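Local coordinates for protein ketosynthase (Streptomyces sp. MSC090213JE08, PDB 6KXD) that probably catalyses the condensation of acyl chains with malonyl units on acyl carrier protein, as the ketosynthase of a highly reducing type II polyketide synthase, at residues Arg8-Thr13 with Asp182-Gly187; Leu258-Ser263 with Leu285-Val290. All coordinates share one frame; numbering follows the deposited sequence.

Contact 1 of 2, residues Arg8-Thr13 with Asp182-Gly187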
loop_
_atom_site.group_PDB
_atom_site.type_symbol
_atom_site.label_atom_id
_atom_site.label_comp_id
_atom_site.label_asym_id
_atom_site.label_seq_id
_atom_site.Cartn_x
_atom_site.Cartn_y
_atom_site.Cartn_z
ATOM N N ARG A 8 -10.871 -6.088 21.571
ATOM C CA ARG A 8 -11.014 -4.654 21.806
ATOM C C ARG A 8 -11.894 -4.066 20.707
ATOM O O ARG A 8 -11.771 -4.440 19.533
ATOM C CB ARG A 8 -9.673 -3.922 21.816
ATOM C CG ARG A 8 -8.607 -4.572 22.685
ATOM C CD ARG A 8 -7.657 -3.530 23.239
ATOM N NE ARG A 8 -7.207 -2.601 22.208
ATOM C CZ ARG A 8 -6.656 -1.410 22.440
ATOM N NH1 ARG A 8 -6.970 -0.721 23.528
ATOM N NH2 ARG A 8 -5.779 -0.923 21.580
ATOM N N ARG A 9 -12.764 -3.144 21.118
ATOM C CA ARG A 9 -13.714 -2.492 20.237
ATOM C C ARG A 9 -13.080 -1.191 19.746
ATOM O O ARG A 9 -12.327 -0.565 20.455
ATOM C CB ARG A 9 -15.036 -2.223 20.961
ATOM C CG ARG A 9 -15.974 -3.422 21.033
ATOM C CD ARG A 9 -17.172 -3.163 21.932
ATOM N NE ARG A 9 -17.731 -1.821 21.809
ATOM C CZ ARG A 9 -18.967 -1.529 21.406
ATOM N NH1 ARG A 9 -19.694 -2.426 20.767
ATOM N NH2 ARG A 9 -19.469 -0.328 21.628
ATOM N N VAL A 10 -13.358 -0.851 18.488
ATOM C CA VAL A 10 -12.710 0.262 17.793
ATOM C C VAL A 10 -13.784 1.142 17.157
ATOM O O VAL A 10 -14.660 0.627 16.444
ATOM C CB VAL A 10 -11.759 -0.275 16.708
ATOM C CG1 VAL A 10 -11.093 0.853 15.922
ATOM C CG2 VAL A 10 -10.754 -1.249 17.301
ATOM N N VAL A 11 -13.640 2.455 17.316
ATOM C CA VAL A 11 -14.651 3.411 16.959
ATOM C C VAL A 11 -14.047 4.534 16.120
ATOM O O VAL A 11 -12.866 4.826 16.203
ATOM C CB VAL A 11 -15.354 3.944 18.225
ATOM C CG1 VAL A 11 -16.260 2.872 18.829
ATOM C CG2 VAL A 11 -14.363 4.462 19.264
ATOM N N LEU A 12 -14.912 5.127 15.294
ATOM C CA LEU A 12 -14.585 6.225 14.441
ATOM C C LEU A 12 -14.923 7.511 15.170
ATOM O O LEU A 12 -16.105 7.853 15.266
ATOM C CB LEU A 12 -15.384 6.136 13.138
ATOM C CG LEU A 12 -15.032 4.938 12.250
ATOM C CD1 LEU A 12 -15.978 4.790 11.071
ATOM C CD2 LEU A 12 -13.598 5.053 11.749
ATOM N N THR A 13 -13.885 8.234 15.589
ATOM C CA THR A 13 -14.042 9.478 16.319
ATOM C C THR A 13 -13.799 10.713 15.453
ATOM O O THR A 13 -14.092 11.821 15.895
ATOM C CB THR A 13 -13.121 9.486 17.535
ATOM O OG1 THR A 13 -11.798 9.229 17.071
ATOM C CG2 THR A 13 -13.524 8.436 18.543
ATOM N N ASP A 182 -7.086 -3.710 12.901
ATOM C CA ASP A 182 -6.246 -4.793 13.386
ATOM C C ASP A 182 -5.181 -4.248 14.326
ATOM O O ASP A 182 -4.862 -4.894 15.346
ATOM C CB ASP A 182 -5.598 -5.527 12.223
ATOM C CG ASP A 182 -6.571 -6.396 11.475
ATOM O OD1 ASP A 182 -7.629 -6.772 12.089
ATOM O OD2 ASP A 182 -6.252 -6.738 10.315
ATOM N N SER A 183 -4.656 -3.052 14.016
ATOM C CA SER A 183 -3.575 -2.523 14.786
ATOM C C SER A 183 -4.077 -2.153 16.184
ATOM O O SER A 183 -3.394 -2.428 17.192
ATOM C CB SER A 183 -2.903 -1.363 14.088
ATOM O OG SER A 183 -2.259 -1.786 12.886
ATOM N N ILE A 184 -5.260 -1.550 16.242
ATOM C CA ILE A 184 -5.868 -1.206 17.548
ATOM C C ILE A 184 -6.306 -2.487 18.271
ATOM O O ILE A 184 -6.067 -2.636 19.470
ATOM C CB ILE A 184 -7.005 -0.186 17.390
ATOM C CG1 ILE A 184 -6.443 1.154 16.926
ATOM C CG2 ILE A 184 -7.780 -0.029 18.693
ATOM C CD1 ILE A 184 -7.473 2.114 16.399
ATOM N N ARG A 185 -6.899 -3.436 17.548
ATOM C CA ARG A 185 -7.390 -4.661 18.183
ATOM C C ARG A 185 -6.235 -5.409 18.862
ATOM O O ARG A 185 -6.446 -6.012 19.913
ATOM C CB ARG A 185 -8.064 -5.617 17.206
ATOM C CG ARG A 185 -9.525 -5.304 16.943
ATOM C CD ARG A 185 -10.023 -6.308 15.918
ATOM N NE ARG A 185 -11.443 -6.216 15.682
ATOM C CZ ARG A 185 -12.065 -6.866 14.709
ATOM N NH1 ARG A 185 -11.482 -7.907 14.128
ATOM N NH2 ARG A 185 -13.260 -6.464 14.327
ATOM N N SER A 186 -5.032 -5.315 18.281
ATOM C CA SER A 186 -3.822 -5.972 18.774
ATOM C C SER A 186 -3.375 -5.423 20.125
ATOM O O SER A 186 -2.474 -6.006 20.745
ATOM C CB SER A 186 -2.694 -5.836 17.808
ATOM O OG SER A 186 -2.130 -4.544 17.885
ATOM N N GLY A 187 -3.858 -4.233 20.467
ATOM C CA GLY A 187 -3.549 -3.574 21.668
ATOM C C GLY A 187 -2.312 -2.715 21.557
ATOM O O GLY A 187 -2.010 -1.966 22.457
HETATM O O HOH W 1 -8.995 -7.239 20.262
#
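The R8 side chain lays the edge of its guanidinium against the backbone carbonyl of I184 and grips that one oxygen side-on with two nitrogens, NH2 at 2.7 Å from I184 O and NE at 3.0 Å from the same atom. The bend at chi3 (-47°) turns NE back to the helix, and I184 O lies only about 10° out of the guanidinium plane. G187 N is a third donor to I184 O, near the C-terminal end of helix 172-185, where the helix dipole would probably add to the pull on the R8 charge. An alanine here would remove both guanidinium donors, and would probably leave I184 O with G187 N alone among these three and E244 without its salt-bridge mate. Next to this grip, in the N-terminal half of the thiolase fold, strand 10-19 packs against this helix: V10 CG2 meets I184 CG2 at 3.5 Å, and V10 CG1 reaches I184 CD1 at 3.9 Å. R185 CG also comes within 3.5 Å of R8 O, while the R185 guanidinium carries on to D287. A water accepts from R8 N at 2.6 Å and donates to R185 O at 2.9 Å.

Contact 2 of 2, residues Leu258-Ser263 with Leu285-Val290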
loop_
_atom_site.group_PDB
_atom_site.type_symbol
_atom_site.label_atom_id
_atom_site.label_comp_id
_atom_site.label_asym_id
_atom_site.label_seq_id
_atom_site.Cartn_x
_atom_site.Cartn_y
_atom_site.Cartn_z
ATOM N N LEU A 258 -16.657 -2.635 12.998
ATOM C CA LEU A 258 -17.014 -3.958 13.462
ATOM C C LEU A 258 -16.045 -5.004 12.916
ATOM O O LEU A 258 -15.674 -5.946 13.624
ATOM C CB LEU A 258 -18.431 -4.293 13.004
ATOM C CG LEU A 258 -19.500 -3.305 13.458
ATOM C CD1 LEU A 258 -20.878 -3.835 13.096
ATOM C CD2 LEU A 258 -19.392 -3.045 14.936
ATOM N N GLY A 259 -15.671 -4.854 11.643
ATOM C CA GLY A 259 -14.788 -5.817 11.024
ATOM C C GLY A 259 -14.515 -5.494 9.568
ATOM O O GLY A 259 -15.111 -4.609 8.982
ATOM N N TYR A 260 -13.621 -6.284 8.990
ATOM C CA TYR A 260 -13.419 -6.263 7.574
ATOM C C TYR A 260 -12.971 -7.640 7.103
ATOM O O TYR A 260 -12.647 -8.557 7.911
ATOM C CB TYR A 260 -12.446 -5.135 7.200
ATOM C CG TYR A 260 -10.977 -5.412 7.377
ATOM C CD1 TYR A 260 -10.435 -5.519 8.652
ATOM C CD2 TYR A 260 -10.102 -5.459 6.294
ATOM C CE1 TYR A 260 -9.081 -5.706 8.853
ATOM C CE2 TYR A 260 -8.735 -5.623 6.482
ATOM C CZ TYR A 260 -8.229 -5.759 7.761
ATOM O OH TYR A 260 -6.932 -5.930 8.065
ATOM N N GLY A 261 -12.981 -7.781 5.783
ATOM C CA GLY A 261 -12.513 -8.964 5.143
ATOM C C GLY A 261 -11.646 -8.609 3.956
ATOM O O GLY A 261 -11.936 -7.666 3.215
ATOM N N LEU A 262 -10.592 -9.404 3.755
ATOM C CA LEU A 262 -9.739 -9.290 2.619
ATOM C C LEU A 262 -9.807 -10.623 1.931
ATOM O O LEU A 262 -9.670 -11.657 2.582
ATOM C CB LEU A 262 -8.294 -9.034 3.058
ATOM C CG LEU A 262 -8.064 -7.711 3.777
ATOM C CD1 LEU A 262 -6.600 -7.606 4.182
ATOM C CD2 LEU A 262 -8.446 -6.538 2.875
ATOM N N SER A 263 -9.972 -10.559 0.620
ATOM C CA SER A 263 -9.789 -11.667 -0.254
ATOM C C SER A 263 -9.018 -11.251 -1.493
ATOM O O SER A 263 -8.945 -10.084 -1.844
ATOM C CB SER A 263 -11.101 -12.277 -0.666
ATOM O OG SER A 263 -11.855 -11.334 -1.392
ATOM N N LEU A 285 -18.290 -10.187 7.117
ATOM C CA LEU A 285 -19.430 -10.446 8.001
ATOM C C LEU A 285 -18.970 -11.311 9.183
ATOM O O LEU A 285 -19.326 -11.057 10.309
ATOM C CB LEU A 285 -20.552 -11.088 7.186
ATOM C CG LEU A 285 -21.092 -10.278 6.010
ATOM C CD1 LEU A 285 -22.085 -11.098 5.210
ATOM C CD2 LEU A 285 -21.714 -8.970 6.441
ATOM N N ASP A 286 -18.115 -12.310 8.917
ATOM C CA ASP A 286 -17.627 -13.202 9.952
ATOM C C ASP A 286 -16.759 -12.420 10.943
ATOM O O ASP A 286 -16.865 -12.616 12.144
ATOM C CB ASP A 286 -16.861 -14.400 9.400
ATOM C CG ASP A 286 -16.464 -15.369 10.506
ATOM O OD1 ASP A 286 -17.379 -15.977 11.113
ATOM O OD2 ASP A 286 -15.254 -15.483 10.785
ATOM N N ASP A 287 -15.918 -11.517 10.435
ATOM C CA ASP A 287 -15.077 -10.726 11.300
ATOM C C ASP A 287 -15.927 -9.769 12.138
ATOM O O ASP A 287 -15.597 -9.524 13.270
ATOM C CB ASP A 287 -14.069 -9.893 10.509
ATOM C CG ASP A 287 -13.052 -9.204 11.389
ATOM O OD1 ASP A 287 -12.623 -9.823 12.382
ATOM O OD2 ASP A 287 -12.692 -8.057 11.091
ATOM N N ALA A 288 -16.948 -9.199 11.506
ATOM C CA ALA A 288 -17.864 -8.225 12.111
ATOM C C ALA A 288 -18.769 -8.942 13.122
ATOM O O ALA A 288 -19.185 -8.360 14.106
ATOM C CB ALA A 288 -18.661 -7.548 11.028
ATOM N N GLY A 289 -19.014 -10.233 12.882
ATOM C CA GLY A 289 -19.870 -11.041 13.757
ATOM C C GLY A 289 -21.318 -10.675 13.511
ATOM O O GLY A 289 -22.087 -10.534 14.431
ATOM N N VAL A 290 -21.645 -10.551 12.222
ATOM C CA VAL A 290 -22.823 -9.904 11.711
ATOM C C VAL A 290 -23.433 -10.844 10.658
ATOM O O VAL A 290 -22.683 -11.421 9.865
ATOM C CB VAL A 290 -22.428 -8.530 11.136
ATOM C CG1 VAL A 290 -23.348 -8.057 10.035
ATOM C CG2 VAL A 290 -22.297 -7.475 12.226
#
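D287 sends OD2 from the helix to the backbone of the strand, where it accepts a hydrogen bond from Y260 N (2.9 Å, 156° at the hydrogen) through its anti lone pair. CG stands anti to the backbone N (chi1 -172°); the carboxylate and the Y260 side chain lie side by side, their planes 72° apart, and OD2 also comes within 3.1 Å of G259 CA. Beside it the backbones close up: G259 CA lies 4.0 Å from A288 N, and a CB on this glycine would clash with the helix. L258 O receives an almost straight CA-H...O contact from A288 CA at 3.5 Å. Apolar groups continue the seam, L258 CB against A288 CB at 3.8 Å, then L258 CD1 against V290 CG2 at 4.0 Å, the two side chains crossing at about a right angle. A Schellman motif with G289 at positive phi ends the helix, and L258 and G259 form a classic beta bulge opposite I403. Farther out, R185 NH1 is a salt-bridge partner of D287 OD1, and R196 of the neighbouring subunit one of OD2. Helix 274-288 lies over strand 255-264 and its neighbour 398-405, where L285 and A288 touch I403, with L181 of helix 172-185 touching both Y260 and D287.

In the fold
The two contacts follow one another along the chain, 8-13 with 182-187 closing before 258-263 with 285-290 opens, and their centres lie 14 Å apart on the same side of the chain's centre. They share one mixed sheet, in which strands 10-19 and 255-264 are antiparallel neighbours, so the N-terminal and C-terminal halves of the thiolase fold meet here. Besides the R185-D287 bridge, a second polar pair ties helix 172-185 of contact 1 to contact 2: D182 OD2 probably hydrogen-bonds with Y260 OH (2.5 Å). R196 of the neighbouring subunit reaches D182 as well, which places this junction at the dimer interface.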